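PDB 1UDD: transcriptional regulator from Pyrococcus horikoshii, which is of unknown function but belongs to the all-helical TenA/THI-4/PQQC family. Local coordinates for residues Thr107-Phe116 with Thr199-Met210. Numbering follows the deposited sequence.
Sequences TLVNSAYMDF and TGSKFELAFWEM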
# COMPACT_ATOMS: atom_id res chain seq x y z
N THR A 107 -10.79 -16.91 14.20
CA THR A 107 -9.75 -17.36 15.12
C THR A 107 -8.49 -16.57 14.79
O THR A 107 -8.43 -15.91 13.75
CB THR A 107 -9.44 -18.85 14.95
OG1 THR A 107 -9.11 -19.12 13.58
CG2 THR A 107 -10.63 -19.71 15.37
N LEU A 108 -7.50 -16.63 15.66
CA LEU A 108 -6.24 -15.94 15.45
C LEU A 108 -5.60 -16.45 14.15
O LEU A 108 -5.15 -15.66 13.32
CB LEU A 108 -5.32 -16.19 16.65
CG LEU A 108 -4.01 -15.42 16.82
CD1 LEU A 108 -2.92 -16.08 16.03
CD2 LEU A 108 -4.20 -13.97 16.39
N VAL A 109 -5.60 -17.77 13.98
CA VAL A 109 -5.03 -18.41 12.79
C VAL A 109 -5.63 -17.85 11.50
O VAL A 109 -4.91 -17.55 10.55
CB VAL A 109 -5.25 -19.95 12.81
CG1 VAL A 109 -4.74 -20.58 11.52
CG2 VAL A 109 -4.53 -20.55 13.99
N ASN A 110 -6.94 -17.69 11.49
CA ASN A 110 -7.67 -17.15 10.35
C ASN A 110 -7.17 -15.75 10.02
O ASN A 110 -6.72 -15.48 8.90
CB ASN A 110 -9.16 -17.07 10.69
CG ASN A 110 -10.02 -16.88 9.47
OD1 ASN A 110 -9.61 -16.25 8.49
ND2 ASN A 110 -11.24 -17.40 9.53
N SER A 111 -7.25 -14.85 11.00
CA SER A 111 -6.81 -13.46 10.83
C SER A 111 -5.39 -13.43 10.30
O SER A 111 -5.10 -12.77 9.30
CB SER A 111 -6.84 -12.71 12.16
OG SER A 111 -8.14 -12.71 12.70
N ALA A 112 -4.51 -14.14 10.99
CA ALA A 112 -3.10 -14.21 10.62
C ALA A 112 -2.90 -14.65 9.16
O ALA A 112 -2.16 -14.00 8.41
CB ALA A 112 -2.38 -15.16 11.54
N TYR A 113 -3.55 -15.74 8.76
CA TYR A 113 -3.40 -16.23 7.39
C TYR A 113 -3.83 -15.16 6.39
O TYR A 113 -3.12 -14.89 5.42
CB TYR A 113 -4.23 -17.51 7.21
CG TYR A 113 -4.04 -18.23 5.87
CD1 TYR A 113 -2.91 -18.03 5.08
CD2 TYR A 113 -5.00 -19.15 5.43
CE1 TYR A 113 -2.74 -18.73 3.88
CE2 TYR A 113 -4.83 -19.85 4.24
CZ TYR A 113 -3.71 -19.64 3.47
OH TYR A 113 -3.58 -20.33 2.29
N MET A 114 -4.99 -14.56 6.61
CA MET A 114 -5.43 -13.53 5.69
C MET A 114 -4.43 -12.35 5.68
O MET A 114 -4.17 -11.77 4.62
CB MET A 114 -6.83 -13.05 6.08
CG MET A 114 -7.88 -14.13 5.88
SD MET A 114 -7.76 -14.95 4.23
CE MET A 114 -6.96 -16.44 4.66
N ASP A 115 -3.87 -12.02 6.84
CA ASP A 115 -2.91 -10.92 6.94
C ASP A 115 -1.62 -11.24 6.20
O ASP A 115 -1.01 -10.36 5.61
CB ASP A 115 -2.63 -10.58 8.41
CG ASP A 115 -3.80 -9.88 9.07
OD1 ASP A 115 -4.74 -9.49 8.34
OD2 ASP A 115 -3.78 -9.70 10.30
N PHE A 116 -1.21 -12.50 6.25
CA PHE A 116 -0.02 -12.94 5.55
C PHE A 116 -0.26 -12.73 4.04
O PHE A 116 0.62 -12.23 3.32
CB PHE A 116 0.25 -14.43 5.84
CG PHE A 116 0.94 -15.16 4.70
CD1 PHE A 116 2.29 -14.96 4.45
CD2 PHE A 116 0.23 -16.03 3.88
CE1 PHE A 116 2.93 -15.61 3.39
CE2 PHE A 116 0.85 -16.69 2.82
CZ PHE A 116 2.21 -16.48 2.57
N THR A 199 5.21 -20.89 3.80
CA THR A 199 4.44 -20.21 4.85
C THR A 199 2.95 -20.42 4.58
O THR A 199 2.19 -20.75 5.49
CB THR A 199 4.72 -18.68 4.84
OG1 THR A 199 6.09 -18.46 5.18
CG2 THR A 199 3.81 -17.95 5.82
N GLY A 200 2.56 -20.24 3.33
CA GLY A 200 1.16 -20.39 2.97
C GLY A 200 0.67 -21.80 3.22
O GLY A 200 -0.48 -22.00 3.63
N SER A 201 1.55 -22.77 2.98
CA SER A 201 1.22 -24.18 3.17
C SER A 201 1.03 -24.47 4.66
O SER A 201 0.13 -25.23 5.04
CB SER A 201 2.33 -25.07 2.59
OG SER A 201 2.49 -24.84 1.21
N LYS A 202 1.89 -23.88 5.50
CA LYS A 202 1.75 -24.08 6.94
C LYS A 202 0.43 -23.49 7.42
O LYS A 202 -0.27 -24.10 8.23
CB LYS A 202 2.91 -23.42 7.70
CG LYS A 202 4.24 -24.13 7.51
CD LYS A 202 5.24 -23.57 8.48
CE LYS A 202 6.58 -24.26 8.37
NZ LYS A 202 7.52 -23.74 9.41
N PHE A 203 0.08 -22.32 6.92
CA PHE A 203 -1.19 -21.70 7.30
C PHE A 203 -2.36 -22.60 6.91
O PHE A 203 -3.32 -22.73 7.66
CB PHE A 203 -1.37 -20.34 6.64
CG PHE A 203 -0.70 -19.21 7.38
CD1 PHE A 203 -1.00 -18.96 8.72
CD2 PHE A 203 0.20 -18.38 6.72
CE1 PHE A 203 -0.41 -17.89 9.39
CE2 PHE A 203 0.80 -17.30 7.39
CZ PHE A 203 0.50 -17.05 8.72
N GLU A 204 -2.28 -23.22 5.74
CA GLU A 204 -3.34 -24.11 5.29
C GLU A 204 -3.53 -25.25 6.29
O GLU A 204 -4.66 -25.59 6.66
CB GLU A 204 -3.02 -24.70 3.91
CG GLU A 204 -3.36 -23.79 2.72
CD GLU A 204 -4.83 -23.39 2.67
OE1 GLU A 204 -5.69 -24.19 3.11
OE2 GLU A 204 -5.14 -22.28 2.19
N LEU A 205 -2.43 -25.85 6.72
CA LEU A 205 -2.47 -26.95 7.67
C LEU A 205 -3.03 -26.43 8.99
O LEU A 205 -3.90 -27.06 9.60
CB LEU A 205 -1.06 -27.53 7.87
CG LEU A 205 -0.87 -28.70 8.84
CD1 LEU A 205 -1.90 -29.77 8.58
CD2 LEU A 205 0.53 -29.25 8.68
N ALA A 206 -2.56 -25.26 9.40
CA ALA A 206 -3.01 -24.65 10.64
C ALA A 206 -4.50 -24.36 10.58
O ALA A 206 -5.21 -24.47 11.59
CB ALA A 206 -2.24 -23.34 10.89
N PHE A 207 -4.98 -23.99 9.40
CA PHE A 207 -6.38 -23.67 9.24
C PHE A 207 -7.25 -24.91 9.48
O PHE A 207 -8.28 -24.84 10.14
CB PHE A 207 -6.65 -23.11 7.85
CG PHE A 207 -7.83 -22.17 7.78
CD1 PHE A 207 -7.67 -20.82 8.11
CD2 PHE A 207 -9.08 -22.62 7.37
CE1 PHE A 207 -8.76 -19.93 8.02
CE2 PHE A 207 -10.16 -21.75 7.27
CZ PHE A 207 -10.00 -20.39 7.60
N TRP A 208 -6.84 -26.04 8.91
CA TRP A 208 -7.61 -27.26 9.10
C TRP A 208 -7.56 -27.62 10.57
O TRP A 208 -8.56 -28.01 11.16
CB TRP A 208 -7.04 -28.40 8.25
CG TRP A 208 -7.24 -28.17 6.78
CD1 TRP A 208 -6.26 -28.02 5.84
CD2 TRP A 208 -8.49 -28.07 6.08
NE1 TRP A 208 -6.82 -27.84 4.60
CE2 TRP A 208 -8.19 -27.87 4.72
CE3 TRP A 208 -9.83 -28.15 6.49
CZ2 TRP A 208 -9.19 -27.72 3.75
CZ3 TRP A 208 -10.83 -28.01 5.52
CH2 TRP A 208 -10.49 -27.80 4.16
N GLU A 209 -6.38 -27.46 11.16
CA GLU A 209 -6.18 -27.79 12.56
C GLU A 209 -7.10 -26.99 13.47
O GLU A 209 -7.69 -27.54 14.40
CB GLU A 209 -4.72 -27.55 12.95
CG GLU A 209 -4.37 -27.96 14.39
CD GLU A 209 -4.75 -29.40 14.71
OE1 GLU A 209 -4.54 -30.27 13.83
OE2 GLU A 209 -5.24 -29.66 15.84
N MET A 210 -7.22 -25.69 13.22
CA MET A 210 -8.08 -24.87 14.06
C MET A 210 -9.55 -25.20 13.80
O MET A 210 -10.39 -25.02 14.68
CB MET A 210 -7.80 -23.39 13.84
CG MET A 210 -8.33 -22.83 12.56
SD MET A 210 -9.95 -22.14 12.77
CE MET A 210 -10.20 -21.50 11.07
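Tyr113 and Phe203 lie at the heart of an antiparallel helix pair and show how aromatic side chains can interlock without a true stack. Their rings are nearly parallel, with planes at 22°, but slid apart so that they barely overlap. Tyr113 CA stands over the centre of the Phe203 ring, 3.9 Å from its centroid; Phe203 CB lies over one face of the tyrosine ring, modelled tighter than carbons can sit, so the exact fit there is doubtful. Phe116 extends the cluster, its ring tilted 37° from that of Phe203 and receiving Thr199 CG2 over one face, 3.8 Å from the centroid; CG2 is anti to the backbone N of Thr199, which turns the methyl to the ring.

The polar element is a single bond, very short as modelled, from Tyr113 OH to Glu204 OE2 (2.5 Å). Tyr113 CG is anti to the backbone N (chi1 -173°), carrying the hydroxyl across to the carboxylate, whose plane is steeply turned from the ring. Tyr49 OH also bonds OE2, so two tyrosines grip one buried oxygen.

Toward the N-terminus of helix 108-123, Val109 CG1 rests on Ala206 CB (3.8 Å), the Asn110 amide, held by Asn48 and Gln45, meets the edge of the Phe207 ring, and Thr107 OG1 sits 3.2 Å from Met210 SD.

Tyr113 thus forms a knob in the hole of Gly200, Phe203, Glu204 and Phe207, a single knob-into-hole fit between two antiparallel helices of the all-helical TenA-family fold.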